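Local coordinates for UBX domain-containing protein 7 (Homo sapiens, PDB 5X3P) that links a subset of NEDD8-modified cullin-RING ubiquitin ligases to the segregase VCP/p97 as a ubiquitin-binding adapter, here captured as the UBX domain that contacts p97, at residues Leu9-Pro14 with Lys34-Lys39; Ala27-Leu32 with Tyr62-Gln67. The protein carries 1 engineered substitution. All blocks are in the same frame, centred on the assembly; numbering follows the deposited sequence.

Contact 1: Leu9-Pro14 with Lys34-Lys39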
# COMPACT_ATOMS: atom_id res chain seq x y z
N LEU A 9 -5.95 2.08 5.67
CA LEU A 9 -5.01 1.01 5.44
C LEU A 9 -4.47 0.45 6.75
O LEU A 9 -4.10 1.22 7.64
CB LEU A 9 -3.84 1.53 4.59
CG LEU A 9 -4.18 2.11 3.21
CD1 LEU A 9 -2.93 2.55 2.47
CD2 LEU A 9 -4.92 1.07 2.39
N MSE A 10 -4.44 -0.88 6.85
CA MSE A 10 -3.60 -1.57 7.82
C MSE A 10 -2.32 -2.02 7.11
O MSE A 10 -2.37 -2.77 6.13
CB MSE A 10 -4.32 -2.79 8.39
CG MSE A 10 -3.36 -3.78 9.11
SE MSE A 10 -2.64 -3.02 10.77
CE MSE A 10 -4.26 -3.26 11.79
N LEU A 11 -1.16 -1.56 7.60
CA LEU A 11 0.12 -1.97 7.03
C LEU A 11 0.76 -3.03 7.92
O LEU A 11 0.87 -2.86 9.14
CB LEU A 11 1.06 -0.77 6.89
CG LEU A 11 0.46 0.45 6.19
CD1 LEU A 11 1.50 1.56 6.16
CD2 LEU A 11 0.00 0.09 4.78
N ARG A 12 1.14 -4.15 7.32
CA ARG A 12 1.70 -5.27 8.07
C ARG A 12 3.14 -5.45 7.62
O ARG A 12 3.39 -5.95 6.51
CB ARG A 12 0.89 -6.53 7.80
CG ARG A 12 -0.59 -6.43 8.18
CD ARG A 12 -0.79 -6.69 9.67
NE ARG A 12 -0.26 -8.00 10.05
CZ ARG A 12 -0.91 -9.15 9.88
NH1 ARG A 12 -2.12 -9.16 9.34
NH2 ARG A 12 -0.34 -10.29 10.25
N TYR A 13 4.09 -5.01 8.44
CA TYR A 13 5.52 -5.08 8.09
C TYR A 13 6.08 -6.45 8.43
O TYR A 13 5.56 -7.12 9.33
CB TYR A 13 6.29 -3.96 8.80
CG TYR A 13 5.86 -2.55 8.39
CD1 TYR A 13 6.35 -1.97 7.23
CD2 TYR A 13 5.00 -1.81 9.19
CE1 TYR A 13 5.97 -0.67 6.86
CE2 TYR A 13 4.62 -0.52 8.83
CZ TYR A 13 5.10 0.05 7.67
OH TYR A 13 4.71 1.32 7.33
N PRO A 14 7.13 -6.90 7.71
CA PRO A 14 7.43 -8.33 7.88
C PRO A 14 8.12 -8.66 9.20
O PRO A 14 8.27 -9.85 9.51
CB PRO A 14 8.36 -8.63 6.69
CG PRO A 14 9.11 -7.35 6.50
CD PRO A 14 8.12 -6.23 6.85
N LYS A 34 5.84 5.58 -0.96
CA LYS A 34 6.78 6.48 -0.29
C LYS A 34 6.65 6.42 1.22
O LYS A 34 7.64 6.52 1.94
CB LYS A 34 6.62 7.93 -0.79
CG LYS A 34 7.30 8.23 -2.15
CD LYS A 34 7.03 9.68 -2.64
CE LYS A 34 7.51 10.76 -1.65
NZ LYS A 34 6.46 11.20 -0.67
N HIS A 35 5.43 6.27 1.73
CA HIS A 35 5.26 6.12 3.16
C HIS A 35 5.98 4.89 3.69
O HIS A 35 6.65 4.94 4.73
CB HIS A 35 3.79 6.06 3.57
CG HIS A 35 3.61 5.85 5.04
ND1 HIS A 35 3.79 6.86 5.95
CD2 HIS A 35 3.32 4.73 5.75
CE1 HIS A 35 3.58 6.39 7.17
NE2 HIS A 35 3.30 5.10 7.08
N VAL A 36 5.83 3.77 2.99
CA VAL A 36 6.49 2.54 3.42
C VAL A 36 8.01 2.65 3.31
O VAL A 36 8.75 2.11 4.13
CB VAL A 36 5.94 1.32 2.63
CG1 VAL A 36 6.77 0.08 2.89
CG2 VAL A 36 4.47 1.07 3.02
N GLN A 37 8.47 3.37 2.28
CA GLN A 37 9.89 3.66 2.09
C GLN A 37 10.46 4.46 3.26
O GLN A 37 11.55 4.16 3.76
CB GLN A 37 10.06 4.44 0.79
CG GLN A 37 11.45 4.42 0.21
CD GLN A 37 11.41 4.57 -1.30
OE1 GLN A 37 11.58 3.58 -2.05
NE2 GLN A 37 11.16 5.80 -1.77
N SER A 38 9.72 5.46 3.72
CA SER A 38 10.19 6.26 4.85
C SER A 38 10.24 5.44 6.14
O SER A 38 10.91 5.82 7.10
CB SER A 38 9.29 7.48 5.06
OG SER A 38 8.20 7.14 5.90
N LYS A 39 9.52 4.31 6.17
CA LYS A 39 9.52 3.44 7.35
C LYS A 39 10.62 2.39 7.26
O LYS A 39 10.67 1.46 8.07
CB LYS A 39 8.16 2.74 7.54
CG LYS A 39 7.00 3.68 7.88
CD LYS A 39 7.23 4.39 9.21
CE LYS A 39 6.07 5.33 9.52
NZ LYS A 39 6.41 6.30 10.59
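The ring of Y13 meets V36 at its edge: methyl CG1 of V36 lies near the ring plane, 4.1 Å from CE1. K39 comes in obliquely with CB, while its CG stands 3.3 Å from Y13 OH. Outside the two segments the ring of Y41 meets that of Y13 with the planes about 25° apart. The second flat group, the imidazole of H35, also takes its methyl at the edge, L11 CD1 lying 3.7 Å from H35 CD2 near the ring plane, while Y13 OH approaches that ring obliquely. CG of H35 is anti to the backbone N (chi1 177°), and the CB bond already points toward the strand; a lighter apolar touch joins L11 CD1 to V36 CG2 at 4.3 Å. This is the helix-on-sheet packing of the ubiquitin-like β-grasp fold of UBX domains, helix 29-38 lying against strand 6-12. No hydrogen bond spans the two segments; instead E19, on strand 18-24, bonds Y13 OH through OE1 and H35 NE2 through OE2. An alanine at Y13 would probably leave E19 without one of its two mates and uncover V36 CG1 and the methylenes of K39. The chemistry is thus mixed: methyls and methylenes pack around two rings whose polar ends share one carboxylate, and that negative charge would probably stabilise a protonated imidazole on H35.

Contact 2: Ala27-Leu32 with Tyr62-Gln67. Engineered in segment 62-67: M66 (natural residue Leu).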
# COMPACT_ATOMS: atom_id res chain seq x y z
N ALA A 27 -5.63 10.01 -3.53
CA ALA A 27 -4.19 9.93 -3.36
C ALA A 27 -3.65 8.90 -4.34
O ALA A 27 -4.33 7.90 -4.66
CB ALA A 27 -3.83 9.56 -1.92
N LYS A 28 -2.43 9.13 -4.82
CA LYS A 28 -1.80 8.21 -5.76
C LYS A 28 -1.15 7.07 -5.00
O LYS A 28 -0.68 7.29 -3.88
CB LYS A 28 -0.72 8.94 -6.56
CG LYS A 28 -1.23 10.09 -7.40
CD LYS A 28 -0.07 10.92 -7.92
CE LYS A 28 -0.55 11.94 -8.94
NZ LYS A 28 0.52 12.92 -9.27
N LEU A 29 -1.08 5.88 -5.61
CA LEU A 29 -0.36 4.75 -4.99
C LEU A 29 1.03 5.17 -4.50
O LEU A 29 1.49 4.71 -3.46
CB LEU A 29 -0.22 3.60 -5.99
CG LEU A 29 -1.41 2.68 -6.21
CD1 LEU A 29 -0.99 1.51 -7.10
CD2 LEU A 29 -1.97 2.16 -4.87
N LEU A 30 1.70 6.05 -5.24
CA LEU A 30 3.05 6.49 -4.88
C LEU A 30 3.15 6.99 -3.44
O LEU A 30 4.15 6.76 -2.76
CB LEU A 30 3.55 7.58 -5.85
CG LEU A 30 5.01 8.04 -5.73
CD1 LEU A 30 5.93 6.84 -5.70
CD2 LEU A 30 5.38 8.96 -6.90
N ALA A 31 2.09 7.64 -2.96
CA ALA A 31 2.06 8.13 -1.59
C ALA A 31 2.24 6.99 -0.58
O ALA A 31 2.97 7.12 0.41
CB ALA A 31 0.75 8.88 -1.33
N LEU A 32 1.57 5.87 -0.85
CA LEU A 32 1.68 4.69 -0.01
C LEU A 32 3.07 4.06 -0.12
O LEU A 32 3.67 3.67 0.89
CB LEU A 32 0.62 3.66 -0.41
CG LEU A 32 0.69 2.31 0.30
CD1 LEU A 32 0.65 2.54 1.82
CD2 LEU A 32 -0.49 1.43 -0.20
N TYR A 62 2.58 3.43 -10.24
CA TYR A 62 2.46 4.15 -8.97
C TYR A 62 1.77 5.52 -9.13
O TYR A 62 1.35 6.15 -8.15
CB TYR A 62 3.84 4.26 -8.29
CG TYR A 62 4.40 2.92 -7.80
CD1 TYR A 62 3.56 1.81 -7.62
CD2 TYR A 62 5.76 2.76 -7.51
CE1 TYR A 62 4.06 0.58 -7.18
CE2 TYR A 62 6.26 1.53 -7.04
CZ TYR A 62 5.41 0.45 -6.89
OH TYR A 62 5.90 -0.76 -6.44
N ASP A 63 1.62 5.97 -10.37
CA ASP A 63 1.03 7.28 -10.63
C ASP A 63 -0.52 7.27 -10.61
O ASP A 63 -1.15 8.34 -10.66
CB ASP A 63 1.55 7.84 -11.96
CG ASP A 63 1.55 9.35 -11.98
OD1 ASP A 63 1.94 9.95 -10.96
OD2 ASP A 63 1.14 9.93 -13.02
N ILE A 64 -1.13 6.09 -10.55
CA ILE A 64 -2.60 6.03 -10.49
C ILE A 64 -3.08 6.19 -9.05
O ILE A 64 -2.33 5.98 -8.10
CB ILE A 64 -3.18 4.73 -11.10
CG1 ILE A 64 -2.95 3.52 -10.19
CG2 ILE A 64 -2.59 4.50 -12.50
CD1 ILE A 64 -3.51 2.23 -10.75
N THR A 65 -4.35 6.55 -8.89
CA THR A 65 -4.90 6.83 -7.57
C THR A 65 -5.39 5.55 -6.94
O THR A 65 -5.56 4.55 -7.64
CB THR A 65 -6.09 7.78 -7.65
OG1 THR A 65 -7.14 7.13 -8.36
CG2 THR A 65 -5.71 9.09 -8.34
N MSE A 66 -5.66 5.60 -5.64
CA MSE A 66 -6.23 4.46 -4.91
C MSE A 66 -7.52 4.01 -5.57
O MSE A 66 -7.79 2.80 -5.69
CB MSE A 66 -6.54 4.86 -3.47
CG MSE A 66 -5.48 5.70 -2.81
SE MSE A 66 -3.96 4.61 -2.25
CE MSE A 66 -2.73 6.08 -1.99
N GLN A 67 -8.34 4.98 -5.98
CA GLN A 67 -9.60 4.68 -6.65
C GLN A 67 -9.36 4.03 -8.01
O GLN A 67 -10.02 3.05 -8.36
CB GLN A 67 -10.47 5.94 -6.81
CG GLN A 67 -11.79 5.71 -7.55
CD GLN A 67 -12.62 6.99 -7.74
OE1 GLN A 67 -12.55 7.92 -6.94
NE2 GLN A 67 -13.41 7.03 -8.81
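The carbonyl oxygen of I64 receives L29 N at 2.8 Å, with an N-H...O angle of 166°, and the CA-H of K28 also approaches it, CA lying 3.3 Å away. A27 O is gripped in the same double manner, by M66 N at 2.8 Å and by a CA-H...O contact from T65. These two N-H...O bonds flank K28 and T65, which form a single antiparallel bridge, a non-hydrogen-bonded pair. A third bond runs from L30 N to Y62 O at 2.9 Å, the donor in the carbonyl plane on a lone pair; the L29 and L30 N-H groups near the start of helix 29-38 are thereby satisfied by the loop. In this ubiquitin-like fold the bridge ties the turn leading into the long helix to the loop that enters the short helix 66-69. T65 is the N-cap of that short helix: its OG1, between the backbone N and the carbonyl carbon (chi1 64°), caps a backbone N beyond the segment, while T65 N bonds E68 OE1, consistent with a capping box. M66, an engineered residue present as selenomethionine where leucine is natural, bends at chi2; its side chain runs obliquely across that of L29, SE 4.1 Å from L29 CD2, and its CE meets A27 CB at 3.7 Å. The L29 and I64 side chains lie side by side and point the same way, with CD1 of L29 against CG1 of I64. Y62 packs CB against L30 CB, its hydroxyl bonding N43. At the solvent side the extended K28 chain runs beside D63, the long salt bridge from NZ to OD1 measuring 3.7 Å.

Overall arrangement
From the N terminus the chain lays down strand 6-12, turns back through strand 18-24 and enters helix 29-38. Contact 1 closes this first loop, bringing the later part of the helix back over the first strand. The start of the same helix waits for contact 2, which closes a second loop after the chain has run through strands 46-50 and 55-56 and arrives at helix 66-69, just ahead of the last strand, 74-81. The segments alternate along the sequence, so the two closures cross. Their centres lie about 14 Å apart, yet they touch through L32, whose CD1 packs 3.6 Å from L9 CD1. Helix 29-38 is thereby tied to both sheet and loop.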